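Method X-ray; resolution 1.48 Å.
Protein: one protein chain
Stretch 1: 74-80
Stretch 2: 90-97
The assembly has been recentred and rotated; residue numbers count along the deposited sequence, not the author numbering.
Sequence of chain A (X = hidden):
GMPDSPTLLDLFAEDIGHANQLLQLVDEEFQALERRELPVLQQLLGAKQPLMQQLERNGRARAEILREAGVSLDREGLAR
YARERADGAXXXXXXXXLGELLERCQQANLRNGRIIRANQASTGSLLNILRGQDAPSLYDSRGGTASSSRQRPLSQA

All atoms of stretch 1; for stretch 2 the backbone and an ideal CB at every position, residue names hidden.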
ATOM      1  N   ASP A  74      -1.473   1.174  14.724  1.00 19.76           N
ATOM      2  CA  ASP A  74      -2.865   1.112  14.300  1.00 18.77           C
ATOM      3  C   ASP A  74      -3.381   2.565  14.260  1.00 19.14           C
ATOM      4  O   ASP A  74      -2.640   3.503  14.514  1.00 18.46           O
ATOM      5  CB  ASP A  74      -3.693   0.219  15.250  1.00 19.85           C
ATOM      6  CG  ASP A  74      -3.650   0.647  16.680  1.00 23.54           C
ATOM      7  OD1 ASP A  74      -3.331   1.786  16.997  1.00 20.11           O
ATOM      8  OD2 ASP A  74      -3.899  -0.239  17.577  1.00 24.81           O
ATOM      9  N   ARG A  75      -4.661   2.740  13.918  1.00 19.09           N
ATOM     10  CA  ARG A  75      -5.184   4.078  13.715  1.00 18.68           C
ATOM     11  C   ARG A  75      -5.209   4.886  15.031  1.00 18.61           C
ATOM     12  O   ARG A  75      -4.968   6.083  15.026  1.00 20.32           O
ATOM     13  CB  ARG A  75      -6.562   4.026  13.057  1.00 18.45           C
ATOM     14  CG  ARG A  75      -6.892   5.341  12.457  1.00 18.81           C
ATOM     15  CD  ARG A  75      -8.355   5.439  11.967  1.00 18.56           C
ATOM     16  NE  ARG A  75      -8.639   6.728  11.290  1.00 18.15           N
ATOM     17  CZ  ARG A  75      -8.918   7.873  11.884  1.00 18.90           C
ATOM     18  NH1 ARG A  75      -9.097   7.945  13.196  1.00 19.24           N
ATOM     19  NH2 ARG A  75      -9.054   8.975  11.116  1.00 19.10           N
ATOM     20  N   GLU A  76      -5.453   4.239  16.145  1.00 18.81           N
ATOM     21  CA  GLU A  76      -5.406   4.953  17.379  1.00 18.85           C
ATOM     22  C   GLU A  76      -3.989   5.482  17.697  1.00 17.18           C
ATOM     23  O   GLU A  76      -3.861   6.573  18.235  1.00 20.31           O
ATOM     24  CB  GLU A  76      -5.840   4.071  18.558  1.00 20.75           C
ATOM     25  CG  GLU A  76      -7.318   3.804  18.570  1.00 25.49           C
ATOM     26  CD  GLU A  76      -8.154   4.996  18.947  1.00 36.61           C
ATOM     27  OE1 GLU A  76      -7.942   5.581  20.011  1.00 36.99           O
ATOM     28  OE2 GLU A  76      -9.037   5.370  18.163  1.00 40.17           O
ATOM     29  N   GLY A  77      -2.954   4.685  17.406  1.00 17.03           N
ATOM     30  CA  GLY A  77      -1.576   5.124  17.568  1.00 18.86           C
ATOM     31  C   GLY A  77      -1.238   6.269  16.643  1.00 19.83           C
ATOM     32  O   GLY A  77      -0.627   7.291  17.058  1.00 20.13           O
ATOM     33  N   LEU A  78      -1.630   6.130  15.372  1.00 18.13           N
ATOM     34  CA  LEU A  78      -1.418   7.247  14.428  1.00 17.65           C
ATOM     35  C   LEU A  78      -2.106   8.489  14.952  1.00 19.31           C
ATOM     36  O   LEU A  78      -1.542   9.586  14.828  1.00 20.34           O
ATOM     37  CB  LEU A  78      -1.959   6.883  13.043  1.00 18.80           C
ATOM     38  CG  LEU A  78      -1.763   7.874  11.934  1.00 18.67           C
ATOM     39  CD1 LEU A  78      -0.244   8.209  11.730  1.00 19.05           C
ATOM     40  CD2 LEU A  78      -2.362   7.388  10.646  1.00 20.44           C
ATOM     41  N   ALA A  79      -3.343   8.349  15.416  1.00 18.88           N
ATOM     42  CA  ALA A  79      -4.047   9.527  15.944  1.00 18.43           C
ATOM     43  C   ALA A  79      -3.369  10.170  17.111  1.00 19.56           C
ATOM     44  O   ALA A  79      -3.327  11.421  17.264  1.00 20.47           O
ATOM     45  CB  ALA A  79      -5.465   9.163  16.286  1.00 18.40           C
ATOM     46  N   ARG A  80      -2.783   9.366  17.982  1.00 18.59           N
ATOM     47  CA  ARG A  80      -1.986   9.909  19.080  1.00 19.70           C
ATOM     48  C   ARG A  80      -0.743  10.655  18.597  1.00 20.48           C
ATOM     49  O   ARG A  80      -0.404  11.726  19.058  1.00 22.30           O
ATOM     50  CB  ARG A  80      -1.581   8.807  20.057  1.00 22.46           C
ATOM     51  CG  ARG A  80      -0.693   9.304  21.215  1.00 29.49           C
ATOM     52  CD  ARG A  80      -1.435  10.262  22.132  1.00 44.48           C
ATOM     53  NE  ARG A  80      -0.512  11.133  22.859  1.00 53.90           N
ATOM     54  CZ  ARG A  80      -0.144  12.356  22.472  1.00 56.87           C
ATOM     55  NH1 ARG A  80      -0.618  12.908  21.362  1.00 54.04           N
ATOM     56  NH2 ARG A  80       0.705  13.048  23.223  1.00 64.17           N
ATOM     57  N   UNK A  90      -3.939  15.676   7.949  1.00 18.78           N
ATOM     58  CA  UNK A  90      -3.521  15.086   6.716  1.00 18.66           C
ATOM     59  C   UNK A  90      -2.971  13.696   6.961  1.00 18.66           C
ATOM     60  O   UNK A  90      -3.206  12.801   6.123  1.00 20.33           O
ATOM     61  CB  UNK A  90      -2.483  15.970   6.022  1.00 18.66           C
ATOM     62  N   UNK A  91      -2.151  13.464   8.007  1.00 18.01           N
ATOM     63  CA  UNK A  91      -1.703  12.107   8.314  1.00 17.68           C
ATOM     64  C   UNK A  91      -2.867  11.118   8.384  1.00 17.32           C
ATOM     65  O   UNK A  91      -2.804  10.009   7.846  1.00 19.00           O
ATOM     66  CB  UNK A  91      -0.936  12.097   9.638  1.00 17.68           C
ATOM     67  N   UNK A  92      -3.857  11.503   9.173  1.00 18.11           N
ATOM     68  CA  UNK A  92      -5.013  10.611   9.387  1.00 18.19           C
ATOM     69  C   UNK A  92      -5.767  10.369   8.057  1.00 18.94           C
ATOM     70  O   UNK A  92      -6.119   9.217   7.748  1.00 20.18           O
ATOM     71  CB  UNK A  92      -5.959  11.210  10.430  1.00 18.19           C
ATOM     72  N   UNK A  93      -6.035  11.408   7.278  1.00 18.59           N
ATOM     73  CA  UNK A  93      -6.750  11.296   6.039  1.00 18.15           C
ATOM     74  C   UNK A  93      -5.979  10.377   5.077  1.00 17.68           C
ATOM     75  O   UNK A  93      -6.539   9.514   4.373  1.00 18.60           O
ATOM     76  CB  UNK A  93      -6.971  12.680   5.425  1.00 18.15           C
ATOM     77  N   UNK A  94      -4.662  10.597   4.971  1.00 17.43           N
ATOM     78  CA  UNK A  94      -3.847   9.758   4.076  1.00 18.35           C
ATOM     79  C   UNK A  94      -3.753   8.318   4.584  1.00 17.49           C
ATOM     80  O   UNK A  94      -3.786   7.393   3.792  1.00 19.75           O
ATOM     81  CB  UNK A  94      -2.442  10.347   3.932  1.00 18.35           C
ATOM     82  N   UNK A  95      -3.599   8.120   5.890  1.00 17.64           N
ATOM     83  CA  UNK A  95      -3.572   6.779   6.408  1.00 17.96           C
ATOM     84  C   UNK A  95      -4.848   6.052   6.042  1.00 17.29           C
ATOM     85  O   UNK A  95      -4.852   4.874   5.704  1.00 18.60           O
ATOM     86  CB  UNK A  95      -3.370   6.790   7.925  1.00 17.96           C
ATOM     87  N   UNK A  96      -6.012   6.710   6.160  1.00 16.82           N
ATOM     88  CA  UNK A  96      -7.290   6.060   5.887  1.00 17.11           C
ATOM     89  C   UNK A  96      -7.456   5.765   4.381  1.00 18.58           C
ATOM     90  O   UNK A  96      -8.022   4.757   3.997  1.00 21.07           O
ATOM     91  CB  UNK A  96      -8.440   6.938   6.385  1.00 17.11           C
ATOM     92  N   UNK A  97      -6.989   6.691   3.552  1.00 16.44           N
ATOM     93  CA  UNK A  97      -7.012   6.451   2.117  1.00 17.52           C
ATOM     94  C   UNK A  97      -6.131   5.275   1.725  1.00 17.61           C
ATOM     95  O   UNK A  97      -6.478   4.468   0.875  1.00 18.60           O
ATOM     96  CB  UNK A  97      -6.567   7.708   1.366  1.00 17.52           C
TER

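The two helices run nearly antiparallel, at 158° between their N-to-C directions, with axes 9.8 Å apart at closest approach. Stretch 1 presents the methyl groups of Leu78, the small Ala79 and the extended side chain of Arg75. Throughout stretch 2 the backbone angles are helical, so they discriminate little between residue types.

Position 90 has no atom of stretch 1 within 5.5 Å of its ideal CB, and many side chains would suit it, polar ones included. It is Glu90, which turns along its own helix.

At position 91 the CA-to-CB bond points toward stretch 1, and the ideal CB lies 4.5 Å from Leu78 CD1. An apolar residue such as leucine, isoleucine, valine or methionine would match this surface. The residue is Leu91, whose CB packs 4.4 Å from Leu78 CD1.

Position 92 lies nearest in register to Ala79, the two CA atoms being 6.7 Å apart. Its CB points sideways, 3.9 Å from Arg75 NH2, and the space beside it is bordered by Leu78, Ala79 and the Arg75 side chain. A leucine or methionine could reach back into this space, and an acidic chain might instead answer the arginine. Leu92 is found, with chi1 m and chi2 t. Its CD2 sits 4.0 Å from Leu78 CG and 4.0 Å from Ala79 CB, and also covers one face of the Arg75 guanidinium, so a single methyl joins the apolar contact to the charged one.

Positions 93 and 94 point away from stretch 1, which sets no demand on either; small or polar residues are equally admissible. They are Ala93 and Arg94. The latter forms a salt bridge with Glu90, NH1 to OE1 at 3.1 Å.

Position 95 is the most restrictive. An ideal CB here would stand 3.0 Å from Leu78 CD2, a clash, so glycine is strongly favoured. Gly95 is present, and its CA approaches Leu78 CD2 to 4.4 Å.

At position 96 the CB points sideways, 4.9 Å from Arg75 NE. The guanidinium offers donors along its edge, so aspartate or glutamate would suit, and asparagine or glutamine could also accept. Asp96 closes a salt bridge: Arg75 NE donates to Asp96 OD1 at 2.8 Å and Arg75 NH2 to Asp96 OD2 at 2.9 Å, a two-pronged arrangement near the guanidinium plane.

Position 97 is beyond reach of stretch 1 and tolerant. Glu97 occupies it, its OE1 accepting from Arg94 NE at 2.9 Å.

Stretch 2, residues 90-97: ELLARGDE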
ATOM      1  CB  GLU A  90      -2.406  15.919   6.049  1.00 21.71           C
ATOM      2  CG  GLU A  90      -2.913  17.002   5.242  1.00 32.01           C
ATOM      3  CD  GLU A  90      -3.569  16.471   4.015  1.00 36.49           C
ATOM      4  OE1 GLU A  90      -3.083  15.507   3.373  1.00 44.34           O
ATOM      5  OE2 GLU A  90      -4.580  16.999   3.721  1.00 34.16           O
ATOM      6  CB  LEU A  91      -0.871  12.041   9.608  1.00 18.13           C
ATOM      7  CG  LEU A  91       0.514  12.672   9.657  1.00 18.20           C
ATOM      8  CD1 LEU A  91       1.080  12.734  11.009  1.00 18.41           C
ATOM      9  CD2 LEU A  91       1.432  11.885   8.747  1.00 19.69           C
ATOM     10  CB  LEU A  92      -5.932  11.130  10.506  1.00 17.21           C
ATOM     11  CG  LEU A  92      -5.348  10.876  11.887  1.00 18.05           C
ATOM     12  CD1 LEU A  92      -6.217  11.751  12.773  1.00 24.52           C
ATOM     13  CD2 LEU A  92      -5.388   9.442  12.293  1.00 19.32           C
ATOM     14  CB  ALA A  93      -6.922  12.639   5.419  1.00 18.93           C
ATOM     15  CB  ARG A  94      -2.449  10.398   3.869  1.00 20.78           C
ATOM     16  CG  ARG A  94      -2.488  11.771   3.266  1.00 21.39           C
ATOM     17  CD  ARG A  94      -2.936  11.862   1.808  1.00 24.34           C
ATOM     18  NE  ARG A  94      -4.324  11.616   1.602  1.00 25.72           N
ATOM     19  CZ  ARG A  94      -5.349  12.468   1.711  1.00 37.47           C
ATOM     20  NH1 ARG A  94      -5.225  13.698   2.149  1.00 34.02           N
ATOM     21  NH2 ARG A  94      -6.553  12.019   1.431  1.00 34.00           N
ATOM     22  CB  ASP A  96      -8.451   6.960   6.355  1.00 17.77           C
ATOM     23  CG  ASP A  96      -8.505   7.137   7.852  1.00 20.07           C
ATOM     24  OD1 ASP A  96      -7.981   6.248   8.603  1.00 19.79           O
ATOM     25  OD2 ASP A  96      -9.128   8.132   8.316  1.00 18.93           O
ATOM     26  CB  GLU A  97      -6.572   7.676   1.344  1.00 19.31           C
ATOM     27  CG  GLU A  97      -6.625   7.561  -0.168  1.00 27.04           C
ATOM     28  CD  GLU A  97      -6.222   8.841  -0.890  1.00 28.53           C
ATOM     29  OE1 GLU A  97      -5.696   9.818  -0.227  1.00 25.70           O
ATOM     30  OE2 GLU A  97      -6.447   8.807  -2.140  1.00 33.42           O
TER
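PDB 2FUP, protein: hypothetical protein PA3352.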